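PDB 4KB5: membrane-anchored mycosin mycp1 from Mycobacterium smegmatis, which cleaves EspB as a membrane-anchored, subtilisin-like serine protease and may regulate ESX-1 secretion and virulence. Local coordinates for residues D99-M104 with G310-A315; V66-T71 with A107-R112; N297-E302 with V306-T311. One frame throughout, in Å; residues are numbered along the deposited sequence.

Overall arrangement
Contact 1 sets His-101 against Ser-312, far apart in the chain. Contact 2, its centre about 9 Å away, packs strand 65-70, whose end carries Asp-70, against helix 102-110. The two meet where His-101 ND1 lies 2.7 Å from Asp-70 OD1, probably a hydrogen bond. Between them, contacts 1 and 2 hold the three residues assigned to the charge relay system. Contact 3 is the hairpin beside them, running into helix 311-328; its centre is about 10 Å from that of contact 1, and Met-104 CE touches Leu-308 CD2 at 3.5 Å. Contacts 2 and 3, with centres about 17 Å apart, do not touch.

Contact 1: D99-M104 with G310-A315; sequences DAHGTM and GTSFSA
His-101 and Ser-312, two members of the assigned charge relay system, meet at the rim of the imidazole: CE1 of His-101 lies 3.5 Å from CB of Ser-312, which sits at the ring edge, close to its plane. The hydroxyl stands a little to the side, with Ser-312 OG 3.6 Å from CE1 and 3.9 Å from NE2 of His-101, so the two side chains are neighbours here without a direct bond between them. One face of the imidazole is taken by Phe-313. The rings form an offset stack with planes inclined at 23° and centroids 4.8 Å apart, CZ of Phe-313 approaching CD2 of His-101 to 3.7 Å. Having CG of His-101 anti to the backbone N (chi1 -168°) carries the imidazole to helix 311-328, its edge at Ser-312 and one face under Phe-313. Farther round the phenyl ring, CB of Met-104 packs 4.0 Å from CE1 of Phe-313, while the carbonyl oxygen of His-101 lies in the plane of that ring, at its edge. In the second shell, ND1 of His-101 is hydrogen-bonded to Asp-70, which restrains the rotation of the imidazole. Gly-Thr-Ser, ending in the assigned nucleophile, belongs to the subtilase serine motif. Both assigned residues lie at helix starts, His-101 as the N-cap of helix 102-110 and Ser-312 two residues after the N-cap Gly-310. Phe-313 also covers Thr-105 and Ile-108 of the first helix, whereas the second rests on the central parallel sheet through Ser-314 on strand 256-261 and Ala-315 on strand 210-214.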
loop_
_atom_site.group_PDB
_atom_site.type_symbol
_atom_site.label_atom_id
_atom_site.label_comp_id
_atom_site.label_asym_id
_atom_site.label_seq_id
_atom_site.Cartn_x
_atom_site.Cartn_y
_atom_site.Cartn_z
ATOM N N ASP A 99 -5.628 -7.776 13.825
ATOM C CA ASP A 99 -5.524 -8.600 12.627
ATOM C C ASP A 99 -4.150 -9.199 12.340
ATOM O O ASP A 99 -4.022 -9.978 11.414
ATOM C CB ASP A 99 -6.009 -7.801 11.412
ATOM C CG ASP A 99 -7.490 -7.486 11.492
ATOM O OD1 ASP A 99 -7.853 -6.401 11.991
ATOM O OD2 ASP A 99 -8.299 -8.351 11.104
ATOM N N ALA A 100 -3.132 -8.841 13.125
ATOM C CA ALA A 100 -1.754 -9.269 12.869
ATOM C C ALA A 100 -1.339 -8.902 11.441
ATOM O O ALA A 100 -1.003 -9.769 10.622
ATOM C CB ALA A 100 -1.586 -10.765 13.126
ATOM N N HIS A 101 -1.374 -7.606 11.149
ATOM C CA HIS A 101 -1.063 -7.148 9.814
ATOM C C HIS A 101 -0.452 -5.775 9.792
ATOM O O HIS A 101 0.717 -5.604 9.411
ATOM C CB HIS A 101 -2.309 -7.207 8.934
ATOM C CG HIS A 101 -1.997 -7.022 7.487
ATOM N ND1 HIS A 101 -1.915 -5.805 6.925
ATOM C CD2 HIS A 101 -1.643 -7.941 6.503
ATOM C CE1 HIS A 101 -1.561 -5.941 5.635
ATOM N NE2 HIS A 101 -1.399 -7.246 5.381
ATOM N N GLY A 102 -1.221 -4.775 10.210
ATOM C CA GLY A 102 -0.731 -3.401 10.193
ATOM C C GLY A 102 0.568 -3.201 10.955
ATOM O O GLY A 102 1.409 -2.392 10.552
ATOM N N THR A 103 0.738 -3.942 12.051
ATOM C CA THR A 103 1.952 -3.838 12.859
ATOM C C THR A 103 3.194 -4.222 12.044
ATOM O O THR A 103 4.211 -3.547 12.106
ATOM C CB THR A 103 1.878 -4.728 14.139
ATOM O OG1 THR A 103 0.715 -4.386 14.905
ATOM C CG2 THR A 103 3.105 -4.526 15.003
ATOM N N MET A 104 3.092 -5.309 11.300
ATOM C CA MET A 104 4.178 -5.784 10.433
ATOM C C MET A 104 4.414 -4.882 9.210
ATOM O O MET A 104 5.561 -4.742 8.741
ATOM C CB MET A 104 3.900 -7.221 9.984
ATOM C CG MET A 104 4.105 -8.257 11.097
ATOM S SD MET A 104 2.564 -8.833 11.842
ATOM C CE MET A 104 2.091 -10.093 10.668
ATOM N N GLY A 310 2.311 -10.881 0.824
ATOM C CA GLY A 310 1.257 -9.990 0.333
ATOM C C GLY A 310 1.710 -8.661 -0.236
ATOM O O GLY A 310 2.777 -8.158 0.119
ATOM N N THR A 311 0.867 -8.091 -1.103
ATOM C CA THR A 311 1.123 -6.795 -1.756
ATOM C C THR A 311 1.173 -5.580 -0.836
ATOM O O THR A 311 1.861 -4.603 -1.150
ATOM C CB THR A 311 0.152 -6.542 -2.938
ATOM O OG1 THR A 311 -1.211 -6.631 -2.489
ATOM C CG2 THR A 311 0.398 -7.568 -4.047
ATOM N N SER A 312 0.463 -5.632 0.299
ATOM C CA SER A 312 0.571 -4.587 1.331
ATOM C C SER A 312 1.993 -4.445 1.844
ATOM O O SER A 312 2.462 -3.334 2.129
ATOM C CB SER A 312 -0.323 -4.909 2.546
ATOM O OG SER A 312 -1.681 -5.012 2.179
ATOM N N PHE A 313 2.662 -5.586 1.999
ATOM C CA PHE A 313 4.057 -5.615 2.426
ATOM C C PHE A 313 5.010 -5.113 1.340
ATOM O O PHE A 313 5.965 -4.370 1.631
ATOM C CB PHE A 313 4.435 -7.027 2.931
ATOM C CG PHE A 313 3.604 -7.500 4.117
ATOM C CD1 PHE A 313 3.236 -6.614 5.133
ATOM C CD2 PHE A 313 3.182 -8.825 4.213
ATOM C CE1 PHE A 313 2.470 -7.042 6.224
ATOM C CE2 PHE A 313 2.428 -9.262 5.305
ATOM C CZ PHE A 313 2.067 -8.367 6.306
ATOM N N SER A 314 4.751 -5.499 0.088
ATOM C CA SER A 314 5.502 -4.925 -1.055
ATOM C C SER A 314 5.355 -3.403 -1.074
ATOM O O SER A 314 6.344 -2.664 -1.207
ATOM C CB SER A 314 4.983 -5.500 -2.370
ATOM O OG SER A 314 5.081 -6.910 -2.371
ATOM N N ALA A 315 4.111 -2.936 -0.917
ATOM C CA ALA A 315 3.837 -1.492 -0.830
ATOM C C ALA A 315 4.606 -0.841 0.307
ATOM O O ALA A 315 5.142 0.244 0.138
ATOM C CB ALA A 315 2.340 -1.240 -0.672
#

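Contact 2: V66-T71 with A107-R112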
loop_
_atom_site.group_PDB
_atom_site.type_symbol
_atom_site.label_atom_id
_atom_site.label_comp_id
_atom_site.label_asym_id
_atom_site.label_seq_id
_atom_site.Cartn_x
_atom_site.Cartn_y
_atom_site.Cartn_z
ATOM N N VAL A 66 5.299 9.054 7.976
ATOM C CA VAL A 66 4.598 8.106 7.130
ATOM C C VAL A 66 3.319 7.643 7.805
ATOM O O VAL A 66 3.345 7.161 8.954
ATOM C CB VAL A 66 5.475 6.871 6.805
ATOM C CG1 VAL A 66 4.750 5.925 5.847
ATOM C CG2 VAL A 66 6.813 7.312 6.217
ATOM N N ALA A 67 2.204 7.801 7.092
ATOM C CA ALA A 67 0.929 7.293 7.546
ATOM C C ALA A 67 0.728 5.877 7.038
ATOM O O ALA A 67 0.919 5.574 5.844
ATOM C CB ALA A 67 -0.207 8.199 7.083
ATOM N N VAL A 68 0.336 5.000 7.944
ATOM C CA VAL A 68 0.107 3.610 7.597
ATOM C C VAL A 68 -1.388 3.383 7.680
ATOM O O VAL A 68 -1.966 3.371 8.777
ATOM C CB VAL A 68 0.876 2.673 8.542
ATOM C CG1 VAL A 68 0.731 1.221 8.107
ATOM C CG2 VAL A 68 2.344 3.071 8.592
ATOM N N ILE A 69 -2.027 3.238 6.521
ATOM C CA ILE A 69 -3.477 3.007 6.483
ATOM C C ILE A 69 -3.705 1.515 6.288
ATOM O O ILE A 69 -3.480 0.962 5.202
ATOM C CB ILE A 69 -4.194 3.904 5.435
ATOM C CG1 ILE A 69 -3.945 5.391 5.760
ATOM C CG2 ILE A 69 -5.688 3.603 5.408
ATOM C CD1 ILE A 69 -4.608 6.387 4.812
ATOM N N ASP A 70 -4.112 0.849 7.366
ATOM C CA ASP A 70 -4.026 -0.615 7.432
ATOM C C ASP A 70 -4.966 -1.117 8.540
ATOM O O ASP A 70 -6.047 -0.545 8.739
ATOM C CB ASP A 70 -2.559 -1.000 7.731
ATOM C CG ASP A 70 -2.176 -2.389 7.222
ATOM O OD1 ASP A 70 -2.805 -3.395 7.627
ATOM O OD2 ASP A 70 -1.205 -2.481 6.433
ATOM N N THR A 71 -4.544 -2.157 9.273
ATOM C CA THR A 71 -5.388 -2.785 10.298
ATOM C C THR A 71 -5.110 -2.294 11.722
ATOM O O THR A 71 -5.503 -2.946 12.684
ATOM C CB THR A 71 -5.282 -4.327 10.290
ATOM O OG1 THR A 71 -3.970 -4.735 10.721
ATOM C CG2 THR A 71 -5.607 -4.912 8.904
ATOM N N ALA A 107 6.401 -1.973 10.565
ATOM C CA ALA A 107 7.770 -2.373 10.910
ATOM C C ALA A 107 8.626 -2.483 9.648
ATOM O O ALA A 107 9.788 -2.091 9.662
ATOM C CB ALA A 107 7.778 -3.692 11.681
ATOM N N ILE A 108 8.058 -2.993 8.559
ATOM C CA ILE A 108 8.778 -2.973 7.263
ATOM C C ILE A 108 9.166 -1.541 6.872
ATOM O O ILE A 108 10.300 -1.282 6.427
ATOM C CB ILE A 108 7.998 -3.722 6.173
ATOM C CG1 ILE A 108 8.156 -5.226 6.429
ATOM C CG2 ILE A 108 8.524 -3.382 4.769
ATOM C CD1 ILE A 108 7.067 -6.093 5.842
ATOM N N ILE A 109 8.246 -0.598 7.108
ATOM C CA ILE A 109 8.476 0.778 6.716
ATOM C C ILE A 109 9.540 1.396 7.607
ATOM O O ILE A 109 10.499 1.988 7.111
ATOM C CB ILE A 109 7.171 1.626 6.739
ATOM C CG1 ILE A 109 6.200 1.168 5.646
ATOM C CG2 ILE A 109 7.469 3.119 6.601
ATOM C CD1 ILE A 109 4.772 1.655 5.853
ATOM N N GLY A 110 9.375 1.249 8.920
ATOM C CA GLY A 110 10.157 2.041 9.851
ATOM C C GLY A 110 10.662 1.342 11.098
ATOM O O GLY A 110 11.132 2.009 12.002
ATOM N N GLY A 111 10.553 0.013 11.156
ATOM C CA GLY A 111 11.049 -0.749 12.308
ATOM C C GLY A 111 12.492 -0.416 12.656
ATOM O O GLY A 111 13.359 -0.386 11.772
ATOM N N ARG A 112 12.752 -0.168 13.940
ATOM C CA ARG A 112 14.103 0.171 14.399
ATOM C C ARG A 112 14.983 -1.088 14.417
ATOM O O ARG A 112 14.452 -2.199 14.460
ATOM C CB ARG A 112 14.062 0.848 15.776
ATOM C CG ARG A 112 13.803 2.347 15.730
ATOM C CD ARG A 112 12.429 2.732 15.144
ATOM N NE ARG A 112 12.223 4.176 15.286
ATOM C CZ ARG A 112 11.508 4.957 14.478
ATOM N NH1 ARG A 112 10.878 4.479 13.408
ATOM N NH2 ARG A 112 11.419 6.247 14.761
#
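Ile-109 meets Val-66 and Val-68 through methyl groups alone, and the flat groups stand at the outskirts of this apolar centre. The guanidinium of Arg-112 has Gly-110 at its edge: NH1 donates to the carbonyl O of Gly-110 over 2.9 Å, nearly in the guanidinium plane, so the side chain folds back on the backbone there. NH2 is hydrogen-bonded to the carbonyl O of Val-126. At the far end of the strand, OD1 of Asp-70 receives the backbone N of Thr-71 on its anti lone pair, a bent bond of 2.7 Å. OD1 also takes ND1 of His-101, and OD2 is hydrogen-bonded to Thr-105; all three bonds together hold the carboxylate. The branches of Ile-109 divide the work. CG2 meets CG1 of Val-66 tip to tip at 4.0 Å, whereas CD1 slides past Val-68 in the opposite direction, 3.9 Å from CG2. With CG2 of Val-68 anti to the carbonyl carbon, that methyl is turned to the helix. Ile-109 also touches Asn-178 and Ala-316. Such packing of a helix on an interior strand of a parallel sheet, with the aspartate assigned to the charge relay at the strand end, is characteristic of the subtilisin alpha/beta fold.

Contact 3: N297-E302 with V306-T311; sequences NATPGE and VPLNGT
The bond from N of Val-306 to O of Thr-299 is short, at 2.8 Å, and almost straight (174°). In return the backbone N of Thr-299 donates to O of Val-306 at 3.0 Å, in the carbonyl plane, and CA of Ala-298 adds a weak, bent CA-H...O contact to that oxygen at 3.2 Å. Together the two bonds make Thr-299 and Val-306 a hydrogen-bonded antiparallel pair, followed by the non-hydrogen-bonded pair of Ala-298 and Pro-307. One step on, the pairing deteriorates: N of Leu-308 reaches O of Asn-297 at 3.1 Å, but from well above the carbonyl plane. A water accepts from the same N and lies implausibly close to that oxygen, so its bridging is doubtful. Another water bridges OG1 of Thr-299 and O of Pro-307. The side chains of Thr-299 and Leu-308 cross on one flank, with CG2 3.9 Å from CD2. Because OG1 of Thr-299 (chi1 59°) occupies the position between backbone N and carbonyl carbon, the methyl is left for the leucine. Asn-297 and Ala-298 form a classic beta bulge facing Thr-33; OD1 of Asn-297 takes Met-35 N and ND2 meets Ser-38 OG, consistent with the N-terminal extension wrapping round the catalytic domain. Strand 295-299 is the middle of a small antiparallel sheet, between strands 288-289 and 306-307, and beyond Leu-308 the chain turns through Gly-310 into helix 311-328.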
loop_
_atom_site.group_PDB
_atom_site.type_symbol
_atom_site.label_atom_id
_atom_site.label_comp_id
_atom_site.label_asym_id
_atom_site.label_seq_id
_atom_site.Cartn_x
_atom_site.Cartn_y
_atom_site.Cartn_z
ATOM N N ASN A 297 7.842 -13.937 11.448
ATOM C CA ASN A 297 7.729 -14.167 10.010
ATOM C C ASN A 297 6.543 -15.013 9.573
ATOM O O ASN A 297 6.513 -15.531 8.457
ATOM C CB ASN A 297 9.052 -14.696 9.451
ATOM C CG ASN A 297 9.495 -15.982 10.122
ATOM O OD1 ASN A 297 8.801 -16.516 10.986
ATOM N ND2 ASN A 297 10.658 -16.485 9.727
ATOM N N ALA A 298 5.565 -15.144 10.459
ATOM C CA ALA A 298 4.388 -15.959 10.185
ATOM C C ALA A 298 3.148 -15.450 10.896
ATOM O O ALA A 298 3.227 -14.632 11.815
ATOM C CB ALA A 298 4.648 -17.421 10.555
ATOM N N THR A 299 1.994 -15.916 10.443
ATOM C CA THR A 299 0.765 -15.787 11.213
ATOM C C THR A 299 0.183 -17.207 11.318
ATOM O O THR A 299 0.532 -18.072 10.502
ATOM C CB THR A 299 -0.261 -14.849 10.541
ATOM O OG1 THR A 299 -0.581 -15.359 9.242
ATOM C CG2 THR A 299 0.283 -13.414 10.422
ATOM N N PRO A 300 -0.678 -17.461 12.329
ATOM C CA PRO A 300 -1.263 -18.798 12.490
ATOM C C PRO A 300 -2.177 -19.178 11.330
ATOM O O PRO A 300 -2.860 -18.324 10.776
ATOM C CB PRO A 300 -2.086 -18.674 13.780
ATOM C CG PRO A 300 -1.517 -17.494 14.496
ATOM C CD PRO A 300 -1.117 -16.551 13.403
ATOM N N GLY A 301 -2.172 -20.456 10.972
ATOM C CA GLY A 301 -3.066 -20.987 9.944
ATOM C C GLY A 301 -3.593 -22.347 10.358
ATOM O O GLY A 301 -3.114 -22.930 11.333
ATOM N N GLU A 302 -4.568 -22.856 9.608
ATOM C CA GLU A 302 -5.271 -24.097 9.963
ATOM C C GLU A 302 -4.352 -25.314 10.096
ATOM O O GLU A 302 -4.523 -26.123 11.007
ATOM C CB GLU A 302 -6.395 -24.383 8.964
ATOM C CG GLU A 302 -7.413 -23.258 8.835
ATOM C CD GLU A 302 -8.616 -23.657 8.007
ATOM O OE1 GLU A 302 -9.258 -24.676 8.341
ATOM O OE2 GLU A 302 -8.921 -22.949 7.026
ATOM N N VAL A 306 1.729 -19.771 8.618
ATOM C CA VAL A 306 1.810 -19.369 7.213
ATOM C C VAL A 306 2.783 -18.192 7.093
ATOM O O VAL A 306 2.676 -17.234 7.852
ATOM C CB VAL A 306 0.409 -19.001 6.673
ATOM C CG1 VAL A 306 0.479 -18.458 5.251
ATOM C CG2 VAL A 306 -0.497 -20.222 6.708
ATOM N N PRO A 307 3.736 -18.263 6.142
ATOM C CA PRO A 307 4.712 -17.185 5.936
ATOM C C PRO A 307 4.049 -15.828 5.669
ATOM O O PRO A 307 2.920 -15.779 5.187
ATOM C CB PRO A 307 5.493 -17.644 4.691
ATOM C CG PRO A 307 5.286 -19.119 4.623
ATOM C CD PRO A 307 3.909 -19.356 5.162
ATOM N N LEU A 308 4.740 -14.741 5.999
ATOM C CA LEU A 308 4.220 -13.400 5.720
ATOM C C LEU A 308 4.305 -13.128 4.215
ATOM O O LEU A 308 5.395 -13.000 3.670
ATOM C CB LEU A 308 4.986 -12.335 6.507
ATOM C CG LEU A 308 5.004 -12.429 8.040
ATOM C CD1 LEU A 308 5.729 -11.224 8.621
ATOM C CD2 LEU A 308 3.603 -12.546 8.630
ATOM N N ASN A 309 3.149 -13.098 3.553
ATOM C CA ASN A 309 3.071 -12.813 2.114
ATOM C C ASN A 309 2.075 -11.690 1.857
ATOM O O ASN A 309 1.095 -11.563 2.587
ATOM C CB ASN A 309 2.607 -14.049 1.334
ATOM C CG ASN A 309 3.607 -15.198 1.374
ATOM O OD1 ASN A 309 4.815 -15.005 1.520
ATOM N ND2 ASN A 309 3.097 -16.417 1.229
ATOM N N GLY A 310 2.311 -10.881 0.824
ATOM C CA GLY A 310 1.257 -9.990 0.333
ATOM C C GLY A 310 1.710 -8.661 -0.236
ATOM O O GLY A 310 2.777 -8.158 0.119
ATOM N N THR A 311 0.867 -8.091 -1.103
ATOM C CA THR A 311 1.123 -6.795 -1.756
ATOM C C THR A 311 1.173 -5.580 -0.836
ATOM O O THR A 311 1.861 -4.603 -1.150
ATOM C CB THR A 311 0.152 -6.542 -2.938
ATOM O OG1 THR A 311 -1.211 -6.631 -2.489
ATOM C CG2 THR A 311 0.398 -7.568 -4.047
HETATM O O HOH W 1 7.620 -15.343 6.277
HETATM O O HOH W 2 0.852 -14.931 6.990
#